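GTP-binding nuclear protein GSP1 (Encephalitozoon cuniculi, PDB 4DJT) probably drives nucleocytoplasmic transport as a Ran-family GTPase that binds guanine nucleotides, serving protein import into the nucleus and RNA export. Local coordinates at residues V22-Y27 against G70-A75; Y27-L32 against V192-H197. All coordinates share one frame; numbering follows the deposited sequence.

In the fold
Both contacts use helix 24-28, which follows the P-loop. Contact 1 lies at its N-terminal end, where the GDP phosphates and the magnesium ion sit; contact 2 lies at its C-terminal end, against the chain that runs on beyond helix 164-174. Contact 1 is charged: one lysine-glutamate bridge, with a phosphate oxygen and a magnesium-bound water close by. Contact 2 has no ion pair and rests on one amide-to-carbonyl bond and the rim of a tyrosine ring. Both are partly buried, contact 2 ending in exposed chain. They touch where Thr25 CG2 lies 3.7 Å from Tyr194 OH, so the C-terminal chain packs beside the metal site.

Contact 1 of 2, residues V22-Y27 against G70-A75; sequences VGKTTY and GQEKKA. With MG (magnesium ion), chain D; GDP (guanosine-5'-diphosphate), chain C.
The P-loop meets the predicted switch II region here through a single salt bridge, between Lys24 NZ and Glu72 OE2, 2.8 Å apart, the two side chains reaching head-on from their own segments. Lys24 runs past the beta phosphate, and its chain, turned at its last two torsions, curls NZ back to within 2.9 Å of GDP O2B. Its NZ also bonds to the carbonyl oxygen of Gly18, so three acceptors share one lysine nitrogen. Glu72 reaches over with a bend at chi2 (-79°), and the ammonium meets OE2 from above the carboxylate plane, 40° out of it. The other oxygen, OE1, is bonded to Thr68 OG1, which helps fix the rotation of the carboxylate. A metal-bound water adds a second path between Glu72 and the nucleotide: it donates to Glu72 OE2 at 2.6 Å and also to GDP O3B.

Around this bridge the loop wraps the phosphates. Gly23 N and Lys24 N both donate to GDP O2B, which therefore takes two backbone amides besides the lysine. Thr25 N donates to GDP O1B, while Thr25 OG1 binds the magnesium ion at 2.1 Å. That hydroxyl also bonds to Asp67, a second-shell partner that would help position it. GDP O1B and four waters complete the six ligands of the metal. Thr26 grips the alpha phosphate twice, through N and through OG1, the latter 2.6 Å from GDP O1A. Backbone amides, the P-loop lysine and a magnesium-binding threonine wrapped about the phosphates are the signature of the Walker A motif in small GTPases, here in the GDP-bound form.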
# COMPACT_ATOMS: atom_id res chain seq x y z
N VAL A 22 -0.43 10.93 3.73
CA VAL A 22 -1.39 10.00 4.36
C VAL A 22 -0.72 8.89 5.14
O VAL A 22 -1.37 8.24 5.94
CB VAL A 22 -2.40 9.39 3.38
CG1 VAL A 22 -3.20 10.50 2.66
CG2 VAL A 22 -1.71 8.49 2.37
N GLY A 23 0.59 8.66 4.88
CA GLY A 23 1.39 7.69 5.64
C GLY A 23 1.91 6.48 4.84
O GLY A 23 2.30 5.50 5.43
N LYS A 24 1.89 6.54 3.50
CA LYS A 24 2.38 5.43 2.67
C LYS A 24 3.82 5.03 3.04
O LYS A 24 4.11 3.84 3.26
CB LYS A 24 2.31 5.81 1.19
CG LYS A 24 0.90 6.14 0.72
CD LYS A 24 0.85 6.48 -0.75
CE LYS A 24 1.74 7.67 -1.13
NZ LYS A 24 1.26 8.96 -0.57
N THR A 25 4.71 6.01 3.07
CA THR A 25 6.11 5.75 3.35
C THR A 25 6.33 5.28 4.77
O THR A 25 7.08 4.30 5.01
CB THR A 25 6.96 7.00 3.01
OG1 THR A 25 6.76 7.31 1.62
CG2 THR A 25 8.42 6.76 3.27
N THR A 26 5.62 5.88 5.72
CA THR A 26 5.70 5.44 7.13
C THR A 26 5.32 3.96 7.28
O THR A 26 5.97 3.19 8.04
CB THR A 26 4.88 6.34 8.08
OG1 THR A 26 5.31 7.71 7.91
CG2 THR A 26 5.08 5.92 9.55
N TYR A 27 4.31 3.55 6.52
CA TYR A 27 3.84 2.18 6.51
C TYR A 27 4.91 1.21 6.03
O TYR A 27 5.26 0.28 6.76
CB TYR A 27 2.63 2.04 5.63
CG TYR A 27 2.04 0.64 5.54
CD1 TYR A 27 1.35 0.08 6.62
CD2 TYR A 27 2.10 -0.08 4.37
CE1 TYR A 27 0.78 -1.17 6.53
CE2 TYR A 27 1.53 -1.34 4.27
CZ TYR A 27 0.88 -1.89 5.37
OH TYR A 27 0.30 -3.16 5.24
N GLY A 70 7.46 10.93 -3.28
CA GLY A 70 6.77 12.12 -2.87
C GLY A 70 6.17 12.92 -4.02
O GLY A 70 5.47 13.91 -3.78
N GLN A 71 6.40 12.49 -5.25
CA GLN A 71 6.01 13.32 -6.41
C GLN A 71 4.48 13.50 -6.55
O GLN A 71 4.04 14.47 -7.19
CB GLN A 71 6.66 12.81 -7.72
CG GLN A 71 6.22 11.46 -8.25
CD GLN A 71 6.98 10.31 -7.64
OE1 GLN A 71 7.58 10.45 -6.57
NE2 GLN A 71 6.96 9.15 -8.31
N GLU A 72 3.68 12.60 -5.92
CA GLU A 72 2.20 12.71 -5.91
C GLU A 72 1.69 14.00 -5.26
O GLU A 72 0.55 14.36 -5.47
CB GLU A 72 1.52 11.50 -5.22
CG GLU A 72 1.59 11.41 -3.69
CD GLU A 72 2.93 10.88 -3.17
OE1 GLU A 72 3.88 10.75 -3.98
OE2 GLU A 72 3.00 10.61 -1.98
N LYS A 73 2.55 14.67 -4.49
CA LYS A 73 2.17 15.90 -3.81
C LYS A 73 1.89 17.00 -4.80
O LYS A 73 1.01 17.82 -4.59
CB LYS A 73 3.26 16.35 -2.83
CG LYS A 73 3.46 15.41 -1.67
CD LYS A 73 4.56 15.88 -0.74
CE LYS A 73 4.82 14.85 0.34
NZ LYS A 73 5.98 15.25 1.18
N LYS A 74 2.63 17.01 -5.90
CA LYS A 74 2.51 18.09 -6.89
C LYS A 74 2.19 17.56 -8.30
O LYS A 74 1.88 18.34 -9.18
CB LYS A 74 3.79 18.92 -6.90
N ALA A 75 2.24 16.25 -8.52
CA ALA A 75 2.18 15.70 -9.88
C ALA A 75 1.40 14.43 -9.97
O ALA A 75 1.08 13.81 -8.97
CB ALA A 75 3.59 15.46 -10.39
MG MG D . 5.95 9.02 0.75
PB GDP C . 3.19 9.74 2.49
O1B GDP C . 4.34 8.80 2.13
O2B GDP C . 1.80 9.17 2.25
O3B GDP C . 3.42 11.16 1.96
O3A GDP C . 3.22 10.01 4.08
PA GDP C . 4.44 9.87 5.10
O1A GDP C . 4.72 8.42 5.47
O2A GDP C . 5.56 10.72 4.59
O5' GDP C . 3.89 10.51 6.44
C5' GDP C . 3.35 11.84 6.40
C4' GDP C . 3.32 12.37 7.82
O4' GDP C . 2.34 11.65 8.55
C3' GDP C . 4.61 12.15 8.55
O3' GDP C . 4.80 13.24 9.44
C2' GDP C . 4.41 10.92 9.38
O2' GDP C . 5.16 10.88 10.61
C1' GDP C . 2.93 11.00 9.64
N9 GDP C . 2.34 9.68 9.76
C8 GDP C . 2.36 8.65 8.89
N7 GDP C . 1.70 7.58 9.41
C5 GDP C . 1.20 7.95 10.59
C6 GDP C . 0.40 7.33 11.65
O6 GDP C . -0.03 6.14 11.56
N1 GDP C . 0.11 8.08 12.74
C2 GDP C . 0.55 9.37 12.87
N2 GDP C . 0.25 10.07 13.96
N3 GDP C . 1.30 9.99 11.93
C4 GDP C . 1.63 9.33 10.81
O HOH W 1 4.98 10.66 -0.27
O HOH W 2 5.10 7.75 -0.69
O HOH W 3 7.61 9.15 -0.40
O HOH W 4 6.78 10.27 2.23

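Contact 2 of 2, residues Y27-L32 against V192-H197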
# COMPACT_ATOMS: atom_id res chain seq x y z
N TYR A 27 4.31 3.55 6.52
CA TYR A 27 3.84 2.18 6.51
C TYR A 27 4.91 1.21 6.03
O TYR A 27 5.26 0.28 6.76
CB TYR A 27 2.63 2.04 5.63
CG TYR A 27 2.04 0.64 5.54
CD1 TYR A 27 1.35 0.08 6.62
CD2 TYR A 27 2.10 -0.08 4.37
CE1 TYR A 27 0.78 -1.17 6.53
CE2 TYR A 27 1.53 -1.34 4.27
CZ TYR A 27 0.88 -1.89 5.37
OH TYR A 27 0.30 -3.16 5.24
N ILE A 28 5.46 1.46 4.83
CA ILE A 28 6.27 0.44 4.16
C ILE A 28 7.78 0.56 4.40
O ILE A 28 8.49 -0.41 4.24
CB ILE A 28 6.03 0.46 2.65
CG1 ILE A 28 6.46 -0.88 1.99
CG2 ILE A 28 6.67 1.70 2.05
CD1 ILE A 28 5.65 -2.10 2.42
N ASN A 29 8.27 1.76 4.75
CA ASN A 29 9.70 2.03 4.72
C ASN A 29 10.36 1.46 6.01
O ASN A 29 10.86 2.22 6.88
CB ASN A 29 9.93 3.52 4.57
CG ASN A 29 11.40 3.88 4.43
OD1 ASN A 29 12.24 3.06 4.06
ND2 ASN A 29 11.71 5.12 4.74
N ARG A 30 10.25 0.14 6.12
CA ARG A 30 10.77 -0.64 7.23
C ARG A 30 11.77 -1.63 6.67
O ARG A 30 11.85 -1.85 5.47
CB ARG A 30 9.62 -1.33 7.98
CG ARG A 30 8.61 -0.34 8.54
CD ARG A 30 7.35 -1.03 9.08
NE ARG A 30 6.99 -0.40 10.33
CZ ARG A 30 6.12 0.59 10.47
NH1 ARG A 30 5.92 1.11 11.68
NH2 ARG A 30 5.39 1.00 9.45
N VAL A 31 12.55 -2.23 7.54
CA VAL A 31 13.62 -3.09 7.06
C VAL A 31 13.09 -4.23 6.20
O VAL A 31 13.60 -4.45 5.10
CB VAL A 31 14.48 -3.62 8.23
CG1 VAL A 31 15.39 -4.73 7.76
CG2 VAL A 31 15.25 -2.46 8.87
N LEU A 32 12.04 -4.92 6.67
CA LEU A 32 11.41 -6.02 5.88
C LEU A 32 12.49 -7.02 5.45
O LEU A 32 13.24 -7.46 6.31
CB LEU A 32 10.60 -5.44 4.71
CG LEU A 32 9.59 -4.37 5.16
CD1 LEU A 32 8.91 -3.69 3.96
CD2 LEU A 32 8.53 -4.97 6.10
N VAL A 192 15.94 5.51 6.31
CA VAL A 192 16.36 5.91 4.98
C VAL A 192 15.29 6.84 4.44
O VAL A 192 14.14 6.44 4.24
CB VAL A 192 16.53 4.73 4.00
CG1 VAL A 192 16.92 5.25 2.61
CG2 VAL A 192 17.57 3.73 4.53
N ASN A 193 15.66 8.10 4.28
CA ASN A 193 14.77 9.04 3.62
C ASN A 193 15.12 9.13 2.14
O ASN A 193 16.19 9.61 1.77
CB ASN A 193 14.89 10.42 4.24
CG ASN A 193 14.29 11.49 3.35
OD1 ASN A 193 13.22 11.29 2.77
ND2 ASN A 193 15.01 12.65 3.21
N TYR A 194 14.20 8.67 1.29
CA TYR A 194 14.41 8.71 -0.13
C TYR A 194 13.48 9.73 -0.82
O TYR A 194 13.40 9.76 -2.07
CB TYR A 194 14.25 7.32 -0.78
CG TYR A 194 13.04 6.55 -0.38
CD1 TYR A 194 11.78 6.82 -0.95
CD2 TYR A 194 13.13 5.53 0.57
CE1 TYR A 194 10.66 6.11 -0.56
CE2 TYR A 194 12.02 4.81 0.94
CZ TYR A 194 10.78 5.10 0.34
OH TYR A 194 9.67 4.40 0.71
N ASP A 195 12.81 10.55 -0.02
CA ASP A 195 11.81 11.45 -0.56
C ASP A 195 12.52 12.62 -1.25
O ASP A 195 13.49 13.17 -0.72
CB ASP A 195 10.92 12.04 0.54
CG ASP A 195 9.98 11.06 1.14
OD1 ASP A 195 9.97 9.87 0.77
OD2 ASP A 195 9.20 11.49 2.00
N TYR A 196 11.96 13.08 -2.35
CA TYR A 196 12.38 14.34 -2.94
C TYR A 196 11.95 15.45 -2.01
O TYR A 196 10.90 15.38 -1.38
CB TYR A 196 11.74 14.55 -4.32
CG TYR A 196 11.96 13.41 -5.30
CD1 TYR A 196 13.18 12.74 -5.37
CD2 TYR A 196 10.98 13.05 -6.21
CE1 TYR A 196 13.41 11.74 -6.29
CE2 TYR A 196 11.19 12.04 -7.13
CZ TYR A 196 12.41 11.40 -7.17
OH TYR A 196 12.63 10.37 -8.07
N HIS A 197 12.77 16.48 -1.91
CA HIS A 197 12.38 17.64 -1.15
C HIS A 197 11.28 18.39 -1.87
O HIS A 197 11.35 18.61 -3.08
CB HIS A 197 13.56 18.57 -0.93
CG HIS A 197 13.22 19.73 -0.03
ND1 HIS A 197 12.99 19.58 1.30
CD2 HIS A 197 12.97 21.07 -0.32
CE1 HIS A 197 12.69 20.79 1.84
NE2 HIS A 197 12.66 21.69 0.85
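The Tyr194 ring receives Asn29 at its edge, near the ring plane, where Asn29 OD1 lies 3.6 Å from Tyr194 CE2. The amide and ring planes are 61° apart, and the two side chains run alongside, pointing opposite ways. Asn29 CG stands anti to the backbone N (chi1 -176°), which carries the amide out to the 192-197 chain. There Asn29 ND2 donates to Val192 O at 2.8 Å. The bond is fairly straight, 161° at the hydrogen, and the carbonyl oxygen lies close to the amide plane. Asn29 OD1 is taken by Thr190 OG1, so both ends of the amide are held by the C-terminal chain and its flip is settled.

The hydroxyl of Tyr194 is bonded to Asp67 and His49, beside the metal site; Ile28 CG2 comes to 4.3 Å from Tyr194 OH, a loose approach. Asn29 is the centre of an inverse gamma turn just after the helix, with Arg30 N bonded to Ile28 O. The Arg30 side chain folds back to the helix end: its guanidinium has Tyr27 CA at its edge, in plane, and Arg30 NH2 donates to Tyr27 O at 2.8 Å, with the oxygen lying in the guanidinium plane. Further along, Asn193 OD1 accepts from Asp195 N at 2.9 Å, from above its carbonyl plane, and closes an Asx turn just past Val192. A C-terminal extension laid across the GTPase domain, reaching towards the switch regions, is characteristic of Ran proteins in the GDP-bound state, and this contact fastens it to the end of helix 24-28.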